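Local coordinates for protein transcriptional regulators (LACI-FAMILY TRANSCRIPTIONAL REGULATORY PROTEIN) (Corynebacterium glutamicum, PDB 3GYB) that probably acts as a LacI-family transcription factor that binds regulatory DNA, and holds a magnesium ion in its periplasmic-binding-protein-like part, at residues Ile186-Ala191 with Leu206-Tyr211; Tyr211-Leu216 with Ser262-Gly267. One frame throughout, in Å; residues are numbered along the deposited sequence.

Contact 1 (Ile186-Ala191 with Leu206-Tyr211); sequences ITAIGA and LSIIGY
Ile208 points toward the helix and meets two of its alanines, Ala188 and Ala191, one turn apart; the side chains touch methyl to methyl. The two branches of the isoleucine divide the work. Its CD1 lies 3.9 Å from CB of Ala191, while CG2 of Ile208 faces CB of Ala188 at 4.2 Å. This split follows from the first torsion: CG1 stands beside the backbone N (chi1 -67°), and the extended second torsion carries CD1 on toward the helix, so that a single side chain spans the step from one alanine to the next.

The second kind of contact is methyl against backbone. CD1 of Ile208 is also 3.9 Å from the carbonyl carbon of Ala191. CB of Ala188 sits over CA of Gly210 at 4.3 Å, the two CA atoms being 5.7 Å apart, the nearest such pair between 186-191 and 206-211. With only hydrogen on Gly210 and a methyl on Ala188, helix and strand come within 7.7 Å of each other, axis to axis, and run nearly antiparallel at 159°.

This is the return half of a right-handed beta-alpha-beta crossover, in which strand 179-182, helix 185-198 and strand 207-211 follow one another and the two strands pair in parallel, as in a Rossmann-like periplasmic-binding-protein fold. On the other face of strand 207-211, Ile209 packs on Ala109 and Leu113 of helix 102-115. All four touching residues are buried. The contact rests on dispersion and the burial of a few methyls, small residues allowing the short axis distance, while Ser207 and Ile209 give backbone bonds to strand 179-182.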
loop_
_atom_site.group_PDB
_atom_site.type_symbol
_atom_site.label_atom_id
_atom_site.label_comp_id
_atom_site.label_asym_id
_atom_site.label_seq_id
_atom_site.Cartn_x
_atom_site.Cartn_y
_atom_site.Cartn_z
ATOM N N ILE A 186 -4.714 5.726 -5.861
ATOM C CA ILE A 186 -4.274 6.396 -4.645
ATOM C C ILE A 186 -4.795 7.833 -4.625
ATOM O O ILE A 186 -5.197 8.341 -3.583
ATOM C CB ILE A 186 -2.727 6.344 -4.504
ATOM C CG1 ILE A 186 -2.323 6.761 -3.089
ATOM C CG2 ILE A 186 -2.061 7.229 -5.536
ATOM C CD1 ILE A 186 -2.893 5.857 -2.003
ATOM N N THR A 187 -4.820 8.475 -5.785
ATOM C CA THR A 187 -5.344 9.832 -5.856
ATOM C C THR A 187 -6.852 9.788 -5.581
ATOM O O THR A 187 -7.399 10.667 -4.908
ATOM C CB THR A 187 -5.061 10.447 -7.243
ATOM O OG1 THR A 187 -3.645 10.623 -7.387
ATOM C CG2 THR A 187 -5.753 11.809 -7.395
ATOM N N ALA A 188 -7.514 8.749 -6.085
ATOM C CA ALA A 188 -8.957 8.588 -5.900
ATOM C C ALA A 188 -9.325 8.410 -4.430
ATOM O O ALA A 188 -10.420 8.797 -4.011
ATOM C CB ALA A 188 -9.472 7.395 -6.724
ATOM N N ILE A 189 -8.426 7.809 -3.654
ATOM C CA ILE A 189 -8.672 7.624 -2.227
ATOM C C ILE A 189 -8.802 9.014 -1.612
ATOM O O ILE A 189 -9.635 9.242 -0.735
ATOM C CB ILE A 189 -7.513 6.863 -1.536
ATOM C CG1 ILE A 189 -7.352 5.477 -2.159
ATOM C CG2 ILE A 189 -7.786 6.741 -0.042
ATOM C CD1 ILE A 189 -8.617 4.663 -2.171
ATOM N N GLY A 190 -7.969 9.941 -2.083
ATOM C CA GLY A 190 -8.035 11.308 -1.596
ATOM C C GLY A 190 -9.342 11.954 -2.017
ATOM O O GLY A 190 -9.985 12.668 -1.237
ATOM N N ALA A 191 -9.750 11.701 -3.256
ATOM C CA ALA A 191 -10.997 12.255 -3.767
ATOM C C ALA A 191 -12.183 11.744 -2.955
ATOM O O ALA A 191 -13.114 12.495 -2.665
ATOM C CB ALA A 191 -11.171 11.890 -5.239
ATOM N N LEU A 206 -21.863 12.171 -6.115
ATOM C CA LEU A 206 -20.664 12.300 -6.938
ATOM C C LEU A 206 -20.116 10.945 -7.366
ATOM O O LEU A 206 -19.994 10.043 -6.540
ATOM C CB LEU A 206 -19.595 13.049 -6.136
ATOM C CG LEU A 206 -18.204 13.244 -6.748
ATOM C CD1 LEU A 206 -18.279 14.283 -7.856
ATOM C CD2 LEU A 206 -17.234 13.700 -5.676
ATOM N N SER A 207 -19.798 10.801 -8.652
ATOM C CA SER A 207 -19.224 9.555 -9.160
ATOM C C SER A 207 -17.708 9.703 -9.227
ATOM O O SER A 207 -17.203 10.769 -9.581
ATOM C CB SER A 207 -19.750 9.231 -10.563
ATOM O OG SER A 207 -21.052 8.666 -10.510
ATOM N N ILE A 208 -16.990 8.641 -8.872
ATOM C CA ILE A 208 -15.532 8.658 -8.916
ATOM C C ILE A 208 -14.997 7.359 -9.508
ATOM O O ILE A 208 -15.381 6.270 -9.088
ATOM C CB ILE A 208 -14.911 8.827 -7.502
ATOM C CG1 ILE A 208 -15.239 10.218 -6.949
ATOM C CG2 ILE A 208 -13.397 8.636 -7.573
ATOM C CD1 ILE A 208 -14.794 10.431 -5.505
ATOM N N ILE A 209 -14.120 7.474 -10.498
ATOM C CA ILE A 209 -13.529 6.284 -11.085
ATOM C C ILE A 209 -12.014 6.447 -11.042
ATOM O O ILE A 209 -11.484 7.516 -11.359
ATOM C CB ILE A 209 -14.028 6.041 -12.539
ATOM C CG1 ILE A 209 -13.321 4.813 -13.125
ATOM C CG2 ILE A 209 -13.809 7.291 -13.390
ATOM C CD1 ILE A 209 -13.950 4.277 -14.406
ATOM N N GLY A 210 -11.328 5.390 -10.614
ATOM C CA GLY A 210 -9.880 5.429 -10.513
ATOM C C GLY A 210 -9.179 4.684 -11.629
ATOM O O GLY A 210 -9.762 4.442 -12.686
ATOM N N TYR A 211 -7.929 4.303 -11.390
ATOM C CA TYR A 211 -7.129 3.599 -12.386
ATOM C C TYR A 211 -6.024 2.844 -11.653
ATOM O O TYR A 211 -5.322 3.429 -10.831
ATOM C CB TYR A 211 -6.511 4.623 -13.357
ATOM C CG TYR A 211 -6.122 4.094 -14.730
ATOM C CD1 TYR A 211 -6.659 4.662 -15.887
ATOM C CD2 TYR A 211 -5.195 3.065 -14.874
ATOM C CE1 TYR A 211 -6.278 4.222 -17.153
ATOM C CE2 TYR A 211 -4.807 2.614 -16.144
ATOM C CZ TYR A 211 -5.354 3.201 -17.272
ATOM O OH TYR A 211 -4.971 2.764 -18.526
#

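Contact 2 (Tyr211-Leu216 with Ser262-Gly267); sequences YDNTPL and SLIERG. With MG (magnesium ion), chain C.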
loop_
_atom_site.group_PDB
_atom_site.type_symbol
_atom_site.label_atom_id
_atom_site.label_comp_id
_atom_site.label_asym_id
_atom_site.label_seq_id
_atom_site.Cartn_x
_atom_site.Cartn_y
_atom_site.Cartn_z
ATOM N N TYR A 211 -7.929 4.303 -11.390
ATOM C CA TYR A 211 -7.129 3.599 -12.386
ATOM C C TYR A 211 -6.024 2.844 -11.653
ATOM O O TYR A 211 -5.322 3.429 -10.831
ATOM C CB TYR A 211 -6.511 4.623 -13.357
ATOM C CG TYR A 211 -6.122 4.094 -14.730
ATOM C CD1 TYR A 211 -6.659 4.662 -15.887
ATOM C CD2 TYR A 211 -5.195 3.065 -14.874
ATOM C CE1 TYR A 211 -6.278 4.222 -17.153
ATOM C CE2 TYR A 211 -4.807 2.614 -16.144
ATOM C CZ TYR A 211 -5.354 3.201 -17.272
ATOM O OH TYR A 211 -4.971 2.764 -18.526
ATOM N N ASP A 212 -5.910 1.547 -11.945
ATOM C CA ASP A 212 -4.908 0.631 -11.381
ATOM C C ASP A 212 -5.485 -0.631 -10.752
ATOM O O ASP A 212 -4.822 -1.649 -10.722
ATOM C CB ASP A 212 -4.028 1.286 -10.302
ATOM C CG ASP A 212 -3.030 2.278 -10.867
ATOM O OD1 ASP A 212 -2.850 2.320 -12.102
ATOM O OD2 ASP A 212 -2.422 3.012 -10.059
ATOM N N ASN A 213 -6.715 -0.576 -10.257
ATOM C CA ASN A 213 -7.301 -1.727 -9.566
ATOM C C ASN A 213 -6.339 -2.227 -8.488
ATOM O O ASN A 213 -5.986 -3.416 -8.426
ATOM C CB ASN A 213 -7.636 -2.884 -10.508
ATOM C CG ASN A 213 -8.429 -3.973 -9.796
ATOM O OD1 ASN A 213 -9.329 -3.667 -9.014
ATOM N ND2 ASN A 213 -8.101 -5.237 -10.052
ATOM N N THR A 214 -5.914 -1.292 -7.648
ATOM C CA THR A 214 -5.019 -1.572 -6.531
ATOM C C THR A 214 -5.768 -2.451 -5.537
ATOM O O THR A 214 -6.994 -2.557 -5.592
ATOM C CB THR A 214 -4.663 -0.286 -5.771
ATOM O OG1 THR A 214 -5.878 0.377 -5.391
ATOM C CG2 THR A 214 -3.813 0.641 -6.616
ATOM N N PRO A 215 -5.041 -3.097 -4.615
ATOM C CA PRO A 215 -5.702 -3.947 -3.620
ATOM C C PRO A 215 -6.687 -3.100 -2.803
ATOM O O PRO A 215 -7.737 -3.581 -2.383
ATOM C CB PRO A 215 -4.536 -4.453 -2.777
ATOM C CG PRO A 215 -3.432 -4.561 -3.784
ATOM C CD PRO A 215 -3.577 -3.265 -4.561
ATOM N N LEU A 216 -6.343 -1.832 -2.594
ATOM C CA LEU A 216 -7.196 -0.912 -1.844
ATOM C C LEU A 216 -8.556 -0.756 -2.519
ATOM O O LEU A 216 -9.600 -0.744 -1.861
ATOM C CB LEU A 216 -6.532 0.469 -1.739
ATOM C CG LEU A 216 -5.239 0.605 -0.931
ATOM C CD1 LEU A 216 -4.635 1.986 -1.163
ATOM C CD2 LEU A 216 -5.528 0.392 0.547
ATOM N N SER A 262 -9.091 -2.572 -18.788
ATOM C CA SER A 262 -10.514 -2.872 -18.784
ATOM C C SER A 262 -11.199 -2.247 -17.581
ATOM O O SER A 262 -10.568 -1.986 -16.561
ATOM C CB SER A 262 -10.737 -4.388 -18.783
ATOM O OG SER A 262 -10.053 -5.006 -17.705
ATOM N N LEU A 263 -12.495 -1.997 -17.720
ATOM C CA LEU A 263 -13.281 -1.396 -16.654
ATOM C C LEU A 263 -13.732 -2.420 -15.621
ATOM O O LEU A 263 -14.188 -3.509 -15.970
ATOM C CB LEU A 263 -14.516 -0.713 -17.251
ATOM C CG LEU A 263 -15.595 -0.246 -16.266
ATOM C CD1 LEU A 263 -15.072 0.923 -15.444
ATOM C CD2 LEU A 263 -16.837 0.165 -17.039
ATOM N N ILE A 264 -13.592 -2.065 -14.346
ATOM C CA ILE A 264 -14.043 -2.927 -13.263
ATOM C C ILE A 264 -15.037 -2.067 -12.505
ATOM O O ILE A 264 -14.660 -1.092 -11.853
ATOM C CB ILE A 264 -12.905 -3.335 -12.308
ATOM C CG1 ILE A 264 -11.875 -4.191 -13.052
ATOM C CG2 ILE A 264 -13.478 -4.126 -11.138
ATOM C CD1 ILE A 264 -10.719 -4.649 -12.179
ATOM N N GLU A 265 -16.310 -2.415 -12.618
ATOM C CA GLU A 265 -17.351 -1.657 -11.955
ATOM C C GLU A 265 -17.573 -2.112 -10.525
ATOM O O GLU A 265 -17.815 -3.296 -10.259
ATOM C CB GLU A 265 -18.665 -1.760 -12.729
ATOM C CG GLU A 265 -18.631 -1.108 -14.097
ATOM C CD GLU A 265 -19.994 -1.091 -14.757
ATOM O OE1 GLU A 265 -20.907 -0.414 -14.232
ATOM O OE2 GLU A 265 -20.156 -1.758 -15.801
ATOM N N ARG A 266 -17.469 -1.163 -9.604
ATOM C CA ARG A 266 -17.705 -1.451 -8.205
ATOM C C ARG A 266 -18.784 -0.503 -7.699
ATOM O O ARG A 266 -19.819 -0.360 -8.352
ATOM C CB ARG A 266 -16.412 -1.353 -7.389
ATOM C CG ARG A 266 -15.419 -2.465 -7.753
ATOM C CD ARG A 266 -14.416 -2.764 -6.645
ATOM N NE ARG A 266 -13.534 -3.867 -7.031
ATOM C CZ ARG A 266 -12.376 -3.720 -7.672
ATOM N NH1 ARG A 266 -11.933 -2.507 -7.993
ATOM N NH2 ARG A 266 -11.673 -4.789 -8.021
ATOM N N GLY A 267 -18.559 0.183 -6.586
ATOM C CA GLY A 267 -19.636 1.024 -6.084
ATOM C C GLY A 267 -19.514 2.531 -6.079
ATOM O O GLY A 267 -20.359 3.204 -5.491
HETATM MG MG MG C . -3.275 -2.997 -11.395
HETATM O O HOH W 1 -3.502 -3.951 -9.388
HETATM O O HOH W 2 -4.783 -4.378 -12.134
HETATM O O HOH W 3 -1.679 -1.565 -10.846
#
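Asn213 and Ile264 mark where the two backbones come nearest, their CA atoms 7.8 Å apart: 211-216 is mostly loop leading to a short helix, whereas 262-267 is the end of a strand running on into loop. Asp212 and Asn213 both have positive phi, and the sharp turn they make directs the carbonyl O of Asp212 onto the magnesium ion, at 2.2 Å. Three waters bind the ion too, and Asp229 and Ser231 supply its remaining protein ligands. One of those waters donates to the carbonyl O of Asn213.

Thr214 is the N-cap of the following helix, its side chain capping the N of Ala217. The turn follows strand 207-211, at the C-terminal edge of the parallel sheet, where ligands and effectors bind in the periplasmic-binding-protein fold. Strand 226-228 lies between the segments, bonded to Asp212 through Ile227 and to Ile264 through Thr226.

Arg266 grips a single atom, OD1 of Asn213, end-on with both terminal nitrogens: NH2 at 2.8 Å (N-H...O angle 152°) and NH1 at 3.0 Å. The anti chi1 of Asn213 (-171°) carries its amide toward the arginine, nearly coplanar with the guanidinium, 12° apart. CG2 of Ile264 covers one guanidinium face, 3.6 Å above its centre, and CD1 of Ile264 presses on the amide, 3.4 Å from CG of Asn213. Arg266 NH1 also bonds the carbonyl O of Leu224.

In the fold
Contact 1 and contact 2 lie in series along the chain and share Tyr211, next to the metal-binding Asp212; their centres are about 10 Å apart. Contact 1 packs the strand against its helix, and contact 2 ties the turn beyond that strand to the end of strand 258-264. They also touch directly, Ile209 CD1 lying 3.7 Å from Leu263 CD1. The magnesium ion belongs to contact 2: it is bound by Asp212 there, but lies about 11 Å from the CA of Gly210 in contact 1. Asp185, just before segment 186-191, bonds Thr214 N through its OD2, a further tie between the crossover helix and the turn.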